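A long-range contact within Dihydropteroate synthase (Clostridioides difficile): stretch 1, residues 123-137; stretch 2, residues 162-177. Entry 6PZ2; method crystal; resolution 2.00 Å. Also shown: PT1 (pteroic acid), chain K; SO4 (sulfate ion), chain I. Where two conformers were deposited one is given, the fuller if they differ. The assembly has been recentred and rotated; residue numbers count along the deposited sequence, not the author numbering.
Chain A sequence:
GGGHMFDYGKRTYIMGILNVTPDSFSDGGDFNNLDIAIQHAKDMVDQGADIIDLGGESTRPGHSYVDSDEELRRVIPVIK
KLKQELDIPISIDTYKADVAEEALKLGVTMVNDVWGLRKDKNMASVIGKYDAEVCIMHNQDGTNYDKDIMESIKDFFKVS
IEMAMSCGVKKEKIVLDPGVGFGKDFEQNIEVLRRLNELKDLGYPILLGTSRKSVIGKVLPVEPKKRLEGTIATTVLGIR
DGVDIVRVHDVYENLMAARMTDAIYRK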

# COMPACT_ATOMS: atom_id res chain seq x y z
N MET A 123 9.39 -12.62 -33.09
CA MET A 123 9.03 -12.93 -31.71
C MET A 123 7.62 -13.53 -31.68
O MET A 123 7.41 -14.51 -31.00
N ALA A 124 6.68 -12.93 -32.41
CA ALA A 124 5.32 -13.41 -32.42
C ALA A 124 5.27 -14.87 -32.87
O ALA A 124 4.52 -15.64 -32.25
N SER A 125 6.02 -15.26 -33.91
CA SER A 125 5.85 -16.65 -34.41
C SER A 125 6.54 -17.63 -33.47
O SER A 125 6.07 -18.77 -33.28
N VAL A 126 7.60 -17.18 -32.80
CA VAL A 126 8.20 -18.03 -31.74
C VAL A 126 7.17 -18.30 -30.64
O VAL A 126 6.98 -19.45 -30.21
N ILE A 127 6.42 -17.27 -30.25
CA ILE A 127 5.47 -17.47 -29.14
C ILE A 127 4.38 -18.46 -29.56
O ILE A 127 3.98 -19.35 -28.77
N GLY A 128 3.90 -18.24 -30.79
CA GLY A 128 2.87 -19.11 -31.39
C GLY A 128 3.36 -20.55 -31.50
O GLY A 128 2.68 -21.49 -31.07
N LYS A 129 4.56 -20.67 -32.04
CA LYS A 129 5.21 -21.96 -32.27
C LYS A 129 5.27 -22.80 -30.99
O LYS A 129 5.08 -24.00 -31.08
N TYR A 130 5.55 -22.20 -29.82
CA TYR A 130 5.70 -23.00 -28.62
C TYR A 130 4.42 -22.94 -27.79
O TYR A 130 4.36 -23.49 -26.71
N ASP A 131 3.40 -22.24 -28.28
CA ASP A 131 2.20 -22.08 -27.49
C ASP A 131 2.54 -21.41 -26.16
O ASP A 131 2.05 -21.81 -25.11
N ALA A 132 3.39 -20.41 -26.21
CA ALA A 132 3.83 -19.80 -24.96
C ALA A 132 2.82 -18.74 -24.49
O ALA A 132 2.01 -18.20 -25.27
N GLU A 133 2.94 -18.38 -23.22
CA GLU A 133 2.32 -17.17 -22.71
C GLU A 133 3.25 -16.02 -23.04
O GLU A 133 4.45 -16.24 -23.16
N VAL A 134 2.67 -14.85 -23.24
CA VAL A 134 3.47 -13.67 -23.48
C VAL A 134 2.90 -12.48 -22.69
O VAL A 134 1.68 -12.25 -22.62
N CYS A 135 3.83 -11.70 -22.16
CA CYS A 135 3.53 -10.41 -21.67
C CYS A 135 3.95 -9.39 -22.73
O CYS A 135 5.13 -9.24 -23.01
N ILE A 136 2.96 -8.65 -23.18
CA ILE A 136 3.16 -7.59 -24.15
C ILE A 136 3.19 -6.26 -23.41
O ILE A 136 2.17 -5.77 -22.96
N MET A 137 4.36 -5.67 -23.36
CA MET A 137 4.55 -4.47 -22.63
C MET A 137 4.63 -3.28 -23.59
O MET A 137 5.27 -3.38 -24.62
N GLU A 162 -2.77 -8.06 -32.57
CA GLU A 162 -3.05 -8.54 -33.93
C GLU A 162 -1.83 -9.27 -34.51
O GLU A 162 -2.01 -10.33 -35.13
N MET A 163 -0.62 -8.73 -34.30
CA MET A 163 0.61 -9.45 -34.65
C MET A 163 0.61 -10.83 -33.99
O MET A 163 0.76 -11.86 -34.65
N ALA A 164 0.34 -10.87 -32.70
CA ALA A 164 0.33 -12.16 -32.05
C ALA A 164 -0.69 -13.08 -32.71
O ALA A 164 -0.45 -14.26 -32.99
N MET A 165 -1.86 -12.57 -32.97
CA MET A 165 -2.90 -13.46 -33.51
C MET A 165 -2.60 -13.93 -34.95
O MET A 165 -2.92 -15.07 -35.30
N SER A 166 -1.98 -13.08 -35.75
CA SER A 166 -1.65 -13.46 -37.11
C SER A 166 -0.67 -14.65 -37.10
O SER A 166 -0.57 -15.34 -38.11
N CYS A 167 0.02 -14.87 -35.97
CA CYS A 167 0.95 -15.97 -35.87
C CYS A 167 0.36 -17.09 -35.02
O CYS A 167 1.08 -18.00 -34.61
N GLY A 168 -0.95 -17.05 -34.85
CA GLY A 168 -1.65 -18.17 -34.16
C GLY A 168 -1.49 -18.21 -32.64
O GLY A 168 -1.79 -19.25 -32.03
N VAL A 169 -1.10 -17.10 -32.01
CA VAL A 169 -1.09 -17.03 -30.55
C VAL A 169 -2.54 -17.00 -30.04
O VAL A 169 -3.35 -16.20 -30.46
N LYS A 170 -2.90 -17.86 -29.11
CA LYS A 170 -4.26 -17.77 -28.55
C LYS A 170 -4.42 -16.54 -27.64
O LYS A 170 -3.50 -16.10 -26.92
N LYS A 171 -5.62 -15.97 -27.66
CA LYS A 171 -5.96 -14.78 -26.87
C LYS A 171 -5.73 -15.05 -25.38
O LYS A 171 -5.25 -14.18 -24.68
N GLU A 172 -5.97 -16.26 -24.92
CA GLU A 172 -5.86 -16.56 -23.52
C GLU A 172 -4.38 -16.57 -23.09
O GLU A 172 -4.10 -16.72 -21.91
N LYS A 173 -3.43 -16.42 -24.01
CA LYS A 173 -2.04 -16.53 -23.62
C LYS A 173 -1.46 -15.14 -23.36
O LYS A 173 -0.28 -15.05 -23.01
N ILE A 174 -2.23 -14.11 -23.64
CA ILE A 174 -1.70 -12.76 -23.61
C ILE A 174 -2.01 -12.07 -22.27
O ILE A 174 -3.11 -12.20 -21.71
N VAL A 175 -0.99 -11.36 -21.81
CA VAL A 175 -0.99 -10.49 -20.66
C VAL A 175 -0.49 -9.13 -21.15
O VAL A 175 0.50 -9.12 -21.87
N LEU A 176 -1.10 -8.02 -20.73
CA LEU A 176 -0.64 -6.68 -21.11
C LEU A 176 -0.05 -5.93 -19.91
O LEU A 176 -0.48 -6.08 -18.77
N ASP A 177 0.88 -5.03 -20.20
CA ASP A 177 1.59 -4.30 -19.22
C ASP A 177 1.86 -2.90 -19.78
O ASP A 177 2.37 -2.79 -20.89

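The helix of stretch 1 packs on the end of the partner helix and the loop after it, a polar patch follows, and then two strands pair; together the stretches bury 901 Å². Along the helix of stretch 1, Ala124 is the first residue to point its CA-to-CB bond toward stretch 2. Its CB lies 3.8 Å from Cys167 SG and 4.0 Å from Met163 O, so the methyl packs on the last turn of the partner helix and the residue after it. Cys167 also points inward; with chi1 at -60° (m), its SG comes within 4.0 Å of Ser125 CB. The CA-to-CB bond of Ser125 points sideways, and its chi1 is 51° (p).

Ile127 (chi1 m, chi2 off-well at 145°) contributes its CG2, 3.7 Å from Val169 CG2. Val169 is t, and the same CG2 sits 3.7 Å from Gly128 N, which brings this methyl against the helix backbone. Gly128 CA lies 4.6 Å from Val169 CA, against 5.2 Å for Ala124 CA to Ala164 CA, and 3.8 Å from Cys167 O; an ideal CB would fall 2.4 Å from that oxygen, a clash. The backbones are also bridged by a water that donates to Gly128 O and to Gly168 O, each at 2.7 Å.

Asp131 follows the helix with positive phi, in a Schellman motif. Its chi1 of -94° lies off the wells, and its side-chain end comes nearer to stretch 2 than its sideways CB suggests. A long salt bridge spans 3.6 Å from Asp131 OD1 to Lys170 NZ (Lys170 m, t, m, t), but that nitrogen is modelled too close to the sulfate, so its position is uncertain. A second water accepts from Lys170 N at 2.7 Å and donates weakly to Asp131 OD1 at 3.4 Å. Lys173, pointing toward stretch 1 with chi1 and chi2 both m and then extended, donates from NZ to Asp131 O at 3.2 Å and to sulfate O2 at 2.6 Å. The sulfate probably comes from the crystallisation liquor.

Ala132 turns its methyl away, yet its O lies 3.4 Å from Lys173 CB. Glu133 (chi1 -31° and chi2 -126°, both off) lies alongside the same lysine: Glu133 OE1 is 3.4 Å from Lys173 CD and forms a long salt bridge to Lys173 NZ at 3.9 Å.

From Val134 onward the strands run parallel, and side chains alternate between sheet faces. Backbone hydrogen bonds fix the register: Val134 N to Lys173 O at 3.0 Å, Val175 N to Val134 O at 2.9 Å, Ile136 N to Val175 O at 2.8 Å and Asp177 N to Ile136 O at 3.1 Å. Val134 (p) shares a face with Ile174 (m, t), their CG1 atoms 4.0 Å apart. Cys135 (t) lies on the other face, with Val175 (t) and Asp177; its SG is 4.4 Å from Val175 CG1 and 3.7 Å from Asp177 CB. Ile136 (m, t) returns to the face of Val134, with CD1 3.9 Å from Ile174 CG2 and CB 4.1 Å from CD2 of Leu176 (m, t). Met137 (t, t, p), on the face of Cys135, places CG 3.7 Å from Asp177 CG, while its end leads away from stretch 2, with SD 3.5 Å from pteroic acid N4. Asp177 (t) accepts through OD2 from pteroic acid N11 at 2.9 Å.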

# COMPACT_ATOMS: atom_id res chain seq x y z
CB MET A 123 9.07 -11.73 -30.76
CG MET A 123 8.65 -12.10 -29.34
SD MET A 123 9.82 -13.21 -28.53
CE MET A 123 11.04 -11.98 -28.07
CB ALA A 124 4.44 -12.54 -33.29
CB SER A 125 6.26 -16.84 -35.87
OG SER A 125 7.55 -16.33 -36.12
CB VAL A 126 9.48 -17.43 -31.15
CG1 VAL A 126 9.88 -18.15 -29.87
CG2 VAL A 126 10.62 -17.46 -32.16
CB ILE A 127 4.91 -16.12 -28.63
CG1 ILE A 127 5.98 -15.41 -27.79
CG2 ILE A 127 3.62 -16.31 -27.85
CD1 ILE A 127 5.96 -13.92 -27.93
CB LYS A 129 6.61 -21.70 -32.81
CG LYS A 129 7.55 -22.89 -32.96
CD LYS A 129 8.82 -22.40 -33.68
CE LYS A 129 9.81 -23.48 -34.06
NZ LYS A 129 10.94 -22.88 -34.82
CB TYR A 130 6.96 -22.62 -27.83
CG TYR A 130 8.23 -22.99 -28.55
CD1 TYR A 130 8.78 -24.25 -28.46
CD2 TYR A 130 8.83 -22.07 -29.38
CE1 TYR A 130 9.93 -24.59 -29.15
CE2 TYR A 130 9.98 -22.38 -30.10
CZ TYR A 130 10.51 -23.65 -30.00
OH TYR A 130 11.62 -23.93 -30.75
CB ASP A 131 1.56 -23.42 -27.15
CG ASP A 131 0.50 -23.78 -28.16
OD1 ASP A 131 -0.59 -23.14 -28.15
OD2 ASP A 131 0.82 -24.64 -28.98
CB ALA A 132 5.18 -19.18 -25.19
CB GLU A 133 2.11 -17.27 -21.21
CG GLU A 133 1.89 -18.71 -20.82
CD GLU A 133 0.62 -18.89 -20.04
OE1 GLU A 133 -0.41 -19.15 -20.68
OE2 GLU A 133 0.70 -18.70 -18.82
CB VAL A 134 3.56 -13.36 -24.99
CG1 VAL A 134 2.21 -13.30 -25.66
CG2 VAL A 134 4.35 -12.09 -25.28
CB CYS A 135 4.23 -10.12 -20.35
SG CYS A 135 3.91 -8.45 -19.70
CB ILE A 136 2.02 -7.56 -25.18
CG1 ILE A 136 1.90 -8.88 -25.94
CG2 ILE A 136 2.19 -6.37 -26.13
CD1 ILE A 136 0.79 -8.89 -26.97
CB MET A 137 5.83 -4.54 -21.81
CG MET A 137 5.92 -3.45 -20.76
SD MET A 137 7.53 -3.22 -20.01
CE MET A 137 8.28 -2.11 -21.21
CB GLU A 162 -3.56 -7.41 -34.82
CG GLU A 162 -5.08 -7.28 -34.73
CD GLU A 162 -5.69 -6.01 -35.29
OE1 GLU A 162 -5.02 -5.33 -36.10
OE2 GLU A 162 -6.84 -5.69 -34.91
CB MET A 163 1.85 -8.69 -34.20
CG MET A 163 2.04 -7.40 -34.96
SD MET A 163 3.24 -6.29 -34.16
CE MET A 163 4.76 -7.21 -34.40
CB ALA A 164 0.06 -12.00 -30.57
CB MET A 165 -4.25 -12.76 -33.53
CG MET A 165 -5.26 -13.60 -32.83
SD MET A 165 -5.62 -12.78 -31.32
CE MET A 165 -6.44 -11.33 -32.00
CB SER A 166 -1.08 -12.30 -37.88
OG SER A 166 0.13 -11.86 -37.30
CB CYS A 167 2.31 -15.57 -35.31
SG CYS A 167 3.13 -14.32 -36.33
CB VAL A 169 -0.31 -15.80 -30.07
CG1 VAL A 169 -0.38 -15.68 -28.56
CG2 VAL A 169 1.13 -15.82 -30.55
CB LYS A 170 -4.57 -19.08 -27.83
CG LYS A 170 -4.82 -20.25 -28.77
CD LYS A 170 -5.01 -21.57 -28.08
CE LYS A 170 -3.69 -22.15 -27.61
NZ LYS A 170 -3.91 -23.34 -26.75
CB LYS A 171 -7.42 -14.38 -27.10
CG LYS A 171 -7.59 -13.40 -28.26
CD LYS A 171 -9.02 -13.23 -28.73
CE LYS A 171 -9.11 -12.18 -29.82
NZ LYS A 171 -10.51 -11.88 -30.19
CB GLU A 172 -6.49 -17.92 -23.24
CG GLU A 172 -5.56 -19.04 -23.63
CD GLU A 172 -6.25 -20.36 -23.93
OE1 GLU A 172 -7.08 -20.37 -24.86
OE2 GLU A 172 -5.94 -21.35 -23.24
CB LYS A 173 -1.18 -17.12 -24.74
CG LYS A 173 -1.50 -18.56 -25.09
CD LYS A 173 -1.30 -19.49 -23.92
CE LYS A 173 -1.45 -20.92 -24.37
NZ LYS A 173 -0.70 -21.81 -23.48
CB ILE A 174 -2.23 -11.94 -24.79
CG1 ILE A 174 -1.72 -12.53 -26.11
CG2 ILE A 174 -1.86 -10.46 -24.65
CD1 ILE A 174 -2.42 -11.97 -27.32
CB VAL A 175 -0.08 -11.07 -19.56
CG1 VAL A 175 0.05 -10.11 -18.39
CG2 VAL A 175 -0.57 -12.41 -19.05
CB LEU A 176 -1.82 -5.88 -21.67
CG LEU A 176 -2.70 -6.57 -22.72
CD1 LEU A 176 -3.85 -5.65 -23.11
CD2 LEU A 176 -1.89 -6.95 -23.95
CB ASP A 177 2.91 -4.99 -18.88
CG ASP A 177 3.81 -4.28 -17.89
OD1 ASP A 177 3.65 -3.05 -17.72
OD2 ASP A 177 4.69 -4.96 -17.31
C2 PT1 K . 8.14 -3.94 -16.35
C3 PT1 K . 9.58 -4.17 -16.41
C5 PT1 K . 9.96 -5.44 -17.05
N6 PT1 K . 10.53 -3.34 -15.92
C7 PT1 K . 7.70 -5.95 -17.46
N9 PT1 K . 9.01 -6.23 -17.55
C10 PT1 K . 11.83 -3.65 -16.04
N11 PT1 K . 6.78 -6.80 -17.96
C12 PT1 K . 12.20 -4.84 -16.69
C21 PT1 K . 13.43 3.67 -13.93
O22 PT1 K . 12.79 4.63 -14.39
O1 PT1 K . 7.64 -2.83 -15.80
N4 PT1 K . 7.27 -4.81 -16.90
N8 PT1 K . 11.27 -5.72 -17.14
C13 PT1 K . 12.88 -2.70 -15.52
N14 PT1 K . 12.73 -1.44 -16.24
C15 PT1 K . 12.97 -0.23 -15.67
C16 PT1 K . 13.65 -0.09 -14.45
C17 PT1 K . 12.46 0.90 -16.29
C18 PT1 K . 13.83 1.18 -13.91
C19 PT1 K . 12.63 2.17 -15.75
C20 PT1 K . 13.31 2.30 -14.55
O23 PT1 K . 14.12 3.83 -12.92
S SO4 I . -1.70 -25.14 -24.78
O1 SO4 I . -1.02 -26.22 -25.53
O2 SO4 I . -0.94 -23.89 -24.99
O3 SO4 I . -1.78 -25.51 -23.34
O4 SO4 I . -3.05 -24.89 -25.34
O HOH W 1 -0.04 -21.19 -31.18
O HOH W 2 -1.07 -19.75 -28.57